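Local coordinates for protein putative protease (Parabacteroides distasonis ATCC 8503, PDB 3KD4) that is a putative exported protease of unproven activity, with a central helical region probably related to the transglutaminase-like fold, at residues A[227-232]-A[279-284]; A[220-225]-A[290-295]. All coordinates share one frame; numbering follows the deposited sequence. Where two conformers were deposited one is given.

Overall arrangement
Two small helix contacts with their centres about 11 Å apart illustrate how a helical layer is assembled round one central helix. Interaction 1 sets the start of helix 228-238 against the end of helix 276-282; interaction 2 joins the end of helix 211-222 to helix 287-300. Consecutive helices 211-222 and 228-238 thus supply one partner each. The residues of interaction 1 lie between the two segments of interaction 2 in sequence, and Leu293 links the pair: its CD1 is 3.5 Å from OG of Ser230, and its CD2 is 4.1 Å from CD1 of Leu280. A phosphate, probably from the crystallisation liquor, binds Lys220 on the exposed side and marks no known active site.

Interaction 1 of 2, residues A[227-232]-A[279-284]; sequences GYESKT and VLRSAY
Glu229 and Arg281 form a salt bridge at the margin of a small helix-helix contact, where the first turn of helix 228-238 meets the last turn of helix 276-282. NH1 of Arg281 lies 2.6 Å from OE1 of Glu229, yet the hydrogen bond is weak, its N-H...O angle only 126°. The acceptor sits at the edge of the guanidinium and in its plane, while the carboxylate plane is turned 55° from that of the guanidinium; OE1 alone meets NH1, while OE2 lies nearest aliphatic atoms of Leu280 and Arg281, so the pairing is single-pronged. A bend at chi3 (-69°) turns the end of Arg281 toward an extended Glu229.

Beside this charged pair, Leu280 reaches across with one methyl. Its CD2 packs 3.9 Å from CG of Glu229 and 3.3 Å from OG of Ser230, joining an aliphatic stem to a hydroxyl whose polar need is met elsewhere, by a hydrogen bond with Asp277. With CG anti to the backbone N, Leu280 sets its branch against the neighbouring turn. Asp277 also uses its other carboxylate oxygen to bind the backbone N of Glu229, two residues after the N-cap Gly227. Helix 276-282 thereby holds the opening turn of its neighbour with Asp277 from its start, and a leucine and a peripheral ion pair from its end, a helix-end junction within what is probably a transglutaminase-like helical layer.

Interaction 2 of 2, residues A[220-225]-A[290-295]; sequences KRLKES and IAQLLN. With PO4 (phosphate ion), chain E.
Leu222 and Gln292 meet obliquely, the leucine lying over the middle of the glutamine amide. CB of Leu222 is 3.7 Å from CD of Gln292 and nearly equidistant from the two ends of the amide, while CD1 stands 3.6 Å from OE1. Gln292 leaves its helix with CG anti to the backbone N and then bends at chi2 (61°), which lays the carboxamide against the leucine instead of letting it run straight past.

The polar part of the contact is carried by water. NE2 of Gln292 donates to two water molecules. One of these donates in turn to O of Leu222, its oxygen 2.8 Å from that backbone carbonyl at the end region of helix 211-222. The other, its oxygen 2.9 Å from NE2 of Gln292, also accepts from NZ of Lys223, whose chain turns at its last torsion (chi4 56°) and whose ammonium has a salt-bridge partner in Asp219. With an alanine at Gln292, both waters would probably lose their shared donor and a gap would open beside Leu222. Farther out, NZ of Lys220 donates to O3 of the phosphate at 2.7 Å, apart from the glutamine.

Gln292 also packs on Ile276 of helix 276-282 and on Val307 of strand 305-312, and Leu222 on Val273 and Leu358 in loops. On the same helix 287-300, Leu294 packs against Ile251 and Ile255 of helix 244-258, so this central helix joins helix 211-222 both to its fellow helices and to the antiparallel sheet.

Interaction 1 of 2, residues A[227-232]-A[279-284]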
ATOM      1  N   GLY A 227      -0.922  -5.254  29.564  1.00 32.71           N
ATOM      2  CA  GLY A 227      -2.169  -5.583  28.858  1.00 31.21           C
ATOM      3  C   GLY A 227      -3.174  -6.343  29.729  1.00 30.24           C
ATOM      4  O   GLY A 227      -3.978  -7.125  29.241  1.00 28.73           O
ATOM      5  N   TYR A 228      -3.128  -6.096  31.028  1.00 29.43           N
ATOM      6  CA  TYR A 228      -3.956  -6.835  31.990  1.00 29.50           C
ATOM      7  C   TYR A 228      -5.448  -6.730  31.685  1.00 27.51           C
ATOM      8  O   TYR A 228      -6.135  -7.734  31.605  1.00 26.85           O
ATOM      9  CB  TYR A 228      -3.698  -6.369  33.433  1.00 30.14           C
ATOM     10  CG  TYR A 228      -4.676  -7.034  34.392  1.00 34.68           C
ATOM     11  CD1 TYR A 228      -4.474  -8.357  34.827  1.00 38.35           C
ATOM     12  CD2 TYR A 228      -5.838  -6.382  34.800  1.00 38.24           C
ATOM     13  CE1 TYR A 228      -5.374  -8.987  35.668  1.00 39.81           C
ATOM     14  CE2 TYR A 228      -6.761  -7.020  35.633  1.00 40.15           C
ATOM     15  CZ  TYR A 228      -6.519  -8.320  36.065  1.00 41.38           C
ATOM     16  OH  TYR A 228      -7.420  -8.956  36.921  1.00 45.44           O
ATOM     17  N   GLU A 229      -5.933  -5.510  31.512  1.00 25.84           N
ATOM     18  CA  GLU A 229      -7.326  -5.298  31.199  1.00 25.56           C
ATOM     19  C   GLU A 229      -7.740  -5.948  29.871  1.00 23.93           C
ATOM     20  O   GLU A 229      -8.813  -6.550  29.777  1.00 23.29           O
ATOM     21  CB  GLU A 229      -7.668  -3.815  31.179  1.00 25.81           C
ATOM     22  CG  GLU A 229      -9.089  -3.524  30.557  1.00 30.57           C
ATOM     23  CD  GLU A 229      -9.570  -2.055  30.719  1.00 37.22           C
ATOM     24  OE1 GLU A 229      -8.990  -1.341  31.583  1.00 40.77           O
ATOM     25  OE2 GLU A 229     -10.515  -1.628  29.978  1.00 37.00           O
ATOM     26  N   SER A 230      -6.891  -5.815  28.860  1.00 22.31           N
ATOM     27  CA  SER A 230      -7.175  -6.340  27.544  1.00 21.04           C
ATOM     28  C   SER A 230      -7.321  -7.865  27.610  1.00 20.77           C
ATOM     29  O   SER A 230      -8.237  -8.439  27.024  1.00 19.34           O
ATOM     30  CB  SER A 230      -6.096  -5.900  26.560  1.00 20.75           C
ATOM     31  OG  SER A 230      -6.060  -4.463  26.414  1.00 20.58           O
ATOM     32  N   LYS A 231      -6.423  -8.519  28.344  1.00 21.25           N
ATOM     33  CA  LYS A 231      -6.506  -9.957  28.522  1.00 21.17           C
ATOM     34  C   LYS A 231      -7.762 -10.360  29.308  1.00 20.90           C
ATOM     35  O   LYS A 231      -8.433 -11.302  28.956  1.00 20.74           O
ATOM     36  CB  LYS A 231      -5.276 -10.482  29.241  1.00 21.67           C
ATOM     37  CG  LYS A 231      -3.978 -10.379  28.408  1.00 23.88           C
ATOM     38  CD  LYS A 231      -2.754 -10.543  29.295  1.00 27.62           C
ATOM     39  CE  LYS A 231      -1.471 -10.480  28.483  1.00 30.70           C
ATOM     40  NZ  LYS A 231      -0.257 -10.523  29.361  1.00 35.15           N
ATOM     41  N   THR A 232      -8.044  -9.655  30.391  1.00 21.50           N
ATOM     42  CA  THR A 232      -9.181  -9.996  31.253  1.00 20.86           C
ATOM     43  C   THR A 232     -10.441  -9.780  30.468  1.00 20.59           C
ATOM     44  O   THR A 232     -11.301 -10.657  30.446  1.00 21.19           O
ATOM     45  CB  THR A 232      -9.180  -9.200  32.565  1.00 21.57           C
ATOM     46  OG1 THR A 232      -7.963  -9.473  33.271  1.00 21.32           O
ATOM     47  CG2 THR A 232     -10.395  -9.584  33.457  1.00 20.58           C
ATOM     48  N   VAL A 279      -4.523   1.849  24.518  1.00 23.94           N
ATOM     49  CA  VAL A 279      -5.039   1.730  23.154  1.00 23.25           C
ATOM     50  C   VAL A 279      -6.491   1.333  23.235  1.00 24.38           C
ATOM     51  O   VAL A 279      -7.360   2.028  22.714  1.00 24.27           O
ATOM     52  CB  VAL A 279      -4.263   0.682  22.291  1.00 22.75           C
ATOM     53  CG1 VAL A 279      -4.940   0.524  20.933  1.00 21.31           C
ATOM     54  CG2 VAL A 279      -2.825   1.102  22.116  1.00 20.51           C
ATOM     55  N   LEU A 280      -6.726   0.224  23.920  1.00 25.91           N
ATOM     56  CA  LEU A 280      -8.065  -0.338  24.123  1.00 27.25           C
ATOM     57  C   LEU A 280      -9.037   0.773  24.581  1.00 27.81           C
ATOM     58  O   LEU A 280     -10.001   1.062  23.887  1.00 28.71           O
ATOM     59  CB  LEU A 280      -7.993  -1.518  25.107  1.00 27.15           C
ATOM     60  CG  LEU A 280      -9.296  -2.254  25.508  1.00 29.38           C
ATOM     61  CD1 LEU A 280      -9.910  -3.031  24.329  1.00 30.55           C
ATOM     62  CD2 LEU A 280      -9.054  -3.182  26.693  1.00 28.30           C
ATOM     63  N   ARG A 281      -8.724   1.466  25.670  1.00 28.12           N
ATOM     64  CA  ARG A 281      -9.603   2.550  26.156  1.00 29.07           C
ATOM     65  C   ARG A 281      -9.773   3.758  25.227  1.00 29.01           C
ATOM     66  O   ARG A 281     -10.814   4.400  25.265  1.00 28.17           O
ATOM     67  CB  ARG A 281      -9.154   3.025  27.540  1.00 29.22           C
ATOM     68  CG  ARG A 281      -9.432   1.991  28.629  1.00 32.25           C
ATOM     69  CD  ARG A 281      -9.060   2.498  30.023  1.00 34.80           C
ATOM     70  NE  ARG A 281      -7.614   2.646  30.187  1.00 37.96           N
ATOM     71  CZ  ARG A 281      -6.793   1.758  30.762  1.00 39.01           C
ATOM     72  NH1 ARG A 281      -7.234   0.609  31.260  1.00 39.19           N
ATOM     73  NH2 ARG A 281      -5.500   2.031  30.840  1.00 40.38           N
ATOM     74  N   SER A 282      -8.769   4.086  24.403  1.00 28.87           N
ATOM     75  CA  SER A 282      -8.831   5.312  23.601  1.00 28.50           C
ATOM     76  C   SER A 282      -9.683   5.209  22.355  1.00 28.53           C
ATOM     77  O   SER A 282     -10.078   6.235  21.806  1.00 29.12           O
ATOM     78  CB  SER A 282      -7.427   5.796  23.192  1.00 29.45           C
ATOM     79  OG  SER A 282      -6.869   4.996  22.166  1.00 28.22           O
ATOM     80  N   ALA A 283      -9.946   4.002  21.864  1.00 28.17           N
ATOM     81  CA  ALA A 283     -10.767   3.860  20.659  1.00 28.28           C
ATOM     82  C   ALA A 283     -10.141   4.340  19.326  1.00 27.82           C
ATOM     83  O   ALA A 283     -10.852   4.539  18.324  1.00 28.17           O
ATOM     84  CB  ALA A 283     -12.112   4.563  20.865  1.00 28.83           C
ATOM     85  N   TYR A 284      -8.836   4.557  19.303  1.00 25.81           N
ATOM     86  CA  TYR A 284      -8.119   4.644  18.034  1.00 25.20           C
ATOM     87  C   TYR A 284      -6.788   3.942  18.257  1.00 23.35           C
ATOM     88  O   TYR A 284      -6.328   3.827  19.375  1.00 23.45           O
ATOM     89  CB  TYR A 284      -7.934   6.096  17.554  1.00 24.76           C
ATOM     90  CG  TYR A 284      -7.127   6.953  18.493  1.00 26.33           C
ATOM     91  CD1 TYR A 284      -5.753   7.037  18.387  1.00 26.33           C
ATOM     92  CD2 TYR A 284      -7.756   7.696  19.486  1.00 28.06           C
ATOM     93  CE1 TYR A 284      -5.018   7.812  19.274  1.00 27.62           C
ATOM     94  CE2 TYR A 284      -7.046   8.480  20.348  1.00 28.73           C
ATOM     95  CZ  TYR A 284      -5.680   8.539  20.252  1.00 28.98           C
ATOM     96  OH  TYR A 284      -4.997   9.331  21.150  1.00 29.14           O
TER

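Interaction 2 of 2, residues A[220-225]-A[290-295]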
ATOM      1  N   LYS A 220       9.485  -7.698  21.543  1.00 23.67           N
ATOM      2  CA  LYS A 220       9.792  -7.423  22.960  1.00 25.57           C
ATOM      3  C   LYS A 220       9.161  -6.113  23.379  1.00 25.43           C
ATOM      4  O   LYS A 220       8.607  -6.018  24.443  1.00 25.52           O
ATOM      5  CB  LYS A 220      11.299  -7.370  23.228  1.00 25.65           C
ATOM      6  CG  LYS A 220      11.938  -8.744  23.201  1.00 30.59           C
ATOM      7  CD  LYS A 220      13.493  -8.709  23.274  1.00 36.01           C
ATOM      8  CE  LYS A 220      14.102 -10.107  22.930  1.00 38.03           C
ATOM      9  NZ  LYS A 220      15.595 -10.068  23.020  1.00 39.96           N
ATOM     10  N   ARG A 221       9.267  -5.115  22.521  1.00 25.66           N
ATOM     11  CA  ARG A 221       8.725  -3.796  22.789  0.50 26.22           C
ATOM     12  C   ARG A 221       7.197  -3.868  22.825  1.00 26.92           C
ATOM     13  O   ARG A 221       6.561  -3.219  23.668  1.00 27.75           O
ATOM     14  CB  ARG A 221       9.261  -2.780  21.758  0.50 25.72           C
ATOM     15  CG  ARG A 221      10.808  -2.618  21.854  0.50 26.02           C
ATOM     16  CD  ARG A 221      11.483  -1.816  20.724  0.50 26.97           C
ATOM     17  NE  ARG A 221      11.848  -0.447  21.081  0.50 28.13           N
ATOM     18  CZ  ARG A 221      11.299   0.620  20.528  0.50 28.15           C
ATOM     19  NH1 ARG A 221      10.361   0.464  19.626  0.50 29.13           N
ATOM     20  NH2 ARG A 221      11.662   1.836  20.873  0.50 31.42           N
ATOM     21  N   LEU A 222       6.616  -4.662  21.924  1.00 26.43           N
ATOM     22  CA  LEU A 222       5.156  -4.811  21.915  1.00 26.87           C
ATOM     23  C   LEU A 222       4.688  -5.386  23.243  1.00 28.55           C
ATOM     24  O   LEU A 222       3.659  -4.954  23.773  1.00 28.97           O
ATOM     25  CB  LEU A 222       4.688  -5.687  20.768  1.00 25.98           C
ATOM     26  CG  LEU A 222       4.765  -5.072  19.376  1.00 25.29           C
ATOM     27  CD1 LEU A 222       4.160  -5.991  18.345  1.00 22.67           C
ATOM     28  CD2 LEU A 222       4.090  -3.728  19.336  1.00 26.31           C
ATOM     29  N   LYS A 223       5.468  -6.331  23.780  1.00 29.68           N
ATOM     30  CA  LYS A 223       5.114  -7.078  24.990  1.00 30.85           C
ATOM     31  C   LYS A 223       5.441  -6.337  26.280  1.00 31.87           C
ATOM     32  O   LYS A 223       5.078  -6.794  27.340  1.00 32.08           O
ATOM     33  CB  LYS A 223       5.784  -8.456  25.003  1.00 30.52           C
ATOM     34  CG  LYS A 223       5.238  -9.454  23.967  1.00 31.95           C
ATOM     35  CD  LYS A 223       6.215 -10.605  23.733  1.00 34.09           C
ATOM     36  CE  LYS A 223       5.562 -11.922  23.213  1.00 35.67           C
ATOM     37  NZ  LYS A 223       4.724 -11.932  21.933  1.00 34.93           N
ATOM     38  N   GLU A 224       6.078  -5.184  26.189  1.00 34.04           N
ATOM     39  CA  GLU A 224       6.436  -4.406  27.362  1.00 35.81           C
ATOM     40  C   GLU A 224       5.247  -3.949  28.213  1.00 36.18           C
ATOM     41  O   GLU A 224       5.420  -3.837  29.398  1.00 36.56           O
ATOM     42  CB  GLU A 224       7.262  -3.170  26.989  1.00 36.07           C
ATOM     43  CG  GLU A 224       8.760  -3.436  26.823  1.00 40.61           C
ATOM     44  CD  GLU A 224       9.511  -2.257  26.203  1.00 45.63           C
ATOM     45  OE1 GLU A 224       8.924  -1.148  26.108  1.00 47.65           O
ATOM     46  OE2 GLU A 224      10.686  -2.448  25.791  1.00 51.29           O
ATOM     47  N   SER A 225       4.082  -3.639  27.650  1.00 36.45           N
ATOM     48  CA  SER A 225       2.913  -3.346  28.539  1.00 37.60           C
ATOM     49  C   SER A 225       2.252  -4.641  29.041  1.00 37.12           C
ATOM     50  O   SER A 225       2.194  -5.607  28.322  1.00 37.60           O
ATOM     51  CB  SER A 225       1.858  -2.460  27.873  1.00 37.40           C
ATOM     52  OG  SER A 225       1.471  -2.986  26.629  1.00 39.87           O
ATOM     53  N   ILE A 290      -3.170  -1.895  16.862  1.00 17.81           N
ATOM     54  CA  ILE A 290      -4.337  -2.742  16.668  1.00 18.17           C
ATOM     55  C   ILE A 290      -3.949  -4.209  16.502  1.00 17.76           C
ATOM     56  O   ILE A 290      -4.553  -5.107  17.115  1.00 17.64           O
ATOM     57  CB  ILE A 290      -5.222  -2.213  15.489  1.00 19.34           C
ATOM     58  CG1 ILE A 290      -5.824  -0.848  15.864  1.00 19.64           C
ATOM     59  CG2 ILE A 290      -6.348  -3.214  15.133  1.00 18.52           C
ATOM     60  CD1 ILE A 290      -6.455  -0.077  14.658  1.00 24.37           C
ATOM     61  N   ALA A 291      -2.908  -4.455  15.730  1.00 17.69           N
ATOM     62  CA  ALA A 291      -2.409  -5.808  15.561  1.00 17.54           C
ATOM     63  C   ALA A 291      -2.037  -6.441  16.906  1.00 16.56           C
ATOM     64  O   ALA A 291      -2.346  -7.596  17.140  1.00 15.62           O
ATOM     65  CB  ALA A 291      -1.193  -5.812  14.629  1.00 18.37           C
ATOM     66  N   GLN A 292      -1.361  -5.695  17.774  1.00 17.11           N
ATOM     67  CA  GLN A 292      -0.920  -6.238  19.075  1.00 16.59           C
ATOM     68  C   GLN A 292      -2.079  -6.402  20.020  1.00 16.79           C
ATOM     69  O   GLN A 292      -2.131  -7.380  20.755  1.00 17.46           O
ATOM     70  CB  GLN A 292       0.173  -5.377  19.721  1.00 17.01           C
ATOM     71  CG  GLN A 292       0.705  -5.907  21.060  1.00 17.82           C
ATOM     72  CD  GLN A 292       1.352  -7.280  20.999  1.00 19.10           C
ATOM     73  OE1 GLN A 292       1.504  -7.861  19.934  1.00 20.10           O
ATOM     74  NE2 GLN A 292       1.761  -7.793  22.164  1.00 18.01           N
ATOM     75  N   LEU A 293      -3.026  -5.464  19.992  1.00 16.89           N
ATOM     76  CA  LEU A 293      -4.226  -5.583  20.827  1.00 16.35           C
ATOM     77  C   LEU A 293      -5.021  -6.873  20.505  1.00 16.13           C
ATOM     78  O   LEU A 293      -5.412  -7.659  21.391  1.00 15.85           O
ATOM     79  CB  LEU A 293      -5.114  -4.346  20.642  1.00 16.70           C
ATOM     80  CG  LEU A 293      -6.420  -4.393  21.440  1.00 16.61           C
ATOM     81  CD1 LEU A 293      -6.097  -4.601  22.943  1.00 14.47           C
ATOM     82  CD2 LEU A 293      -7.316  -3.135  21.212  1.00 16.30           C
ATOM     83  N   LEU A 294      -5.240  -7.094  19.222  1.00 16.09           N
ATOM     84  CA  LEU A 294      -5.945  -8.276  18.750  1.00 16.34           C
ATOM     85  C   LEU A 294      -5.165  -9.547  19.158  1.00 16.81           C
ATOM     86  O   LEU A 294      -5.719 -10.486  19.698  1.00 16.21           O
ATOM     87  CB  LEU A 294      -6.077  -8.153  17.228  1.00 16.46           C
ATOM     88  CG  LEU A 294      -6.729  -9.244  16.386  1.00 18.48           C
ATOM     89  CD1 LEU A 294      -8.184  -9.513  16.825  1.00 17.41           C
ATOM     90  CD2 LEU A 294      -6.617  -8.871  14.885  1.00 18.79           C
ATOM     91  N   ASN A 295      -3.857  -9.557  18.897  1.00 17.75           N
ATOM     92  CA  ASN A 295      -3.000 -10.670  19.313  1.00 18.32           C
ATOM     93  C   ASN A 295      -3.081 -10.962  20.830  1.00 18.33           C
ATOM     94  O   ASN A 295      -3.262 -12.123  21.240  1.00 19.44           O
ATOM     95  CB  ASN A 295      -1.557 -10.354  18.886  1.00 19.23           C
ATOM     96  CG  ASN A 295      -0.592 -11.462  19.222  1.00 19.18           C
ATOM     97  OD1 ASN A 295      -0.814 -12.622  18.881  1.00 21.17           O
ATOM     98  ND2 ASN A 295       0.470 -11.110  19.923  1.00 19.56           N
TER
HETATM   99  P   PO4 E   5      16.809 -13.476  21.897  1.00 37.51           P
HETATM  100  O1  PO4 E   5      17.941 -12.598  21.378  1.00 32.90           O
HETATM  101  O2  PO4 E   5      17.319 -14.377  23.015  1.00 38.86           O
HETATM  102  O3  PO4 E   5      15.641 -12.675  22.380  1.00 39.57           O
HETATM  103  O4  PO4 E   5      16.269 -14.460  20.869  1.00 37.35           O
HETATM  104  O   HOH W   1       1.331  -6.244  24.724  1.00 36.48           O
HETATM  105  O   HOH W   2       2.307 -10.582  22.762  1.00 34.35           O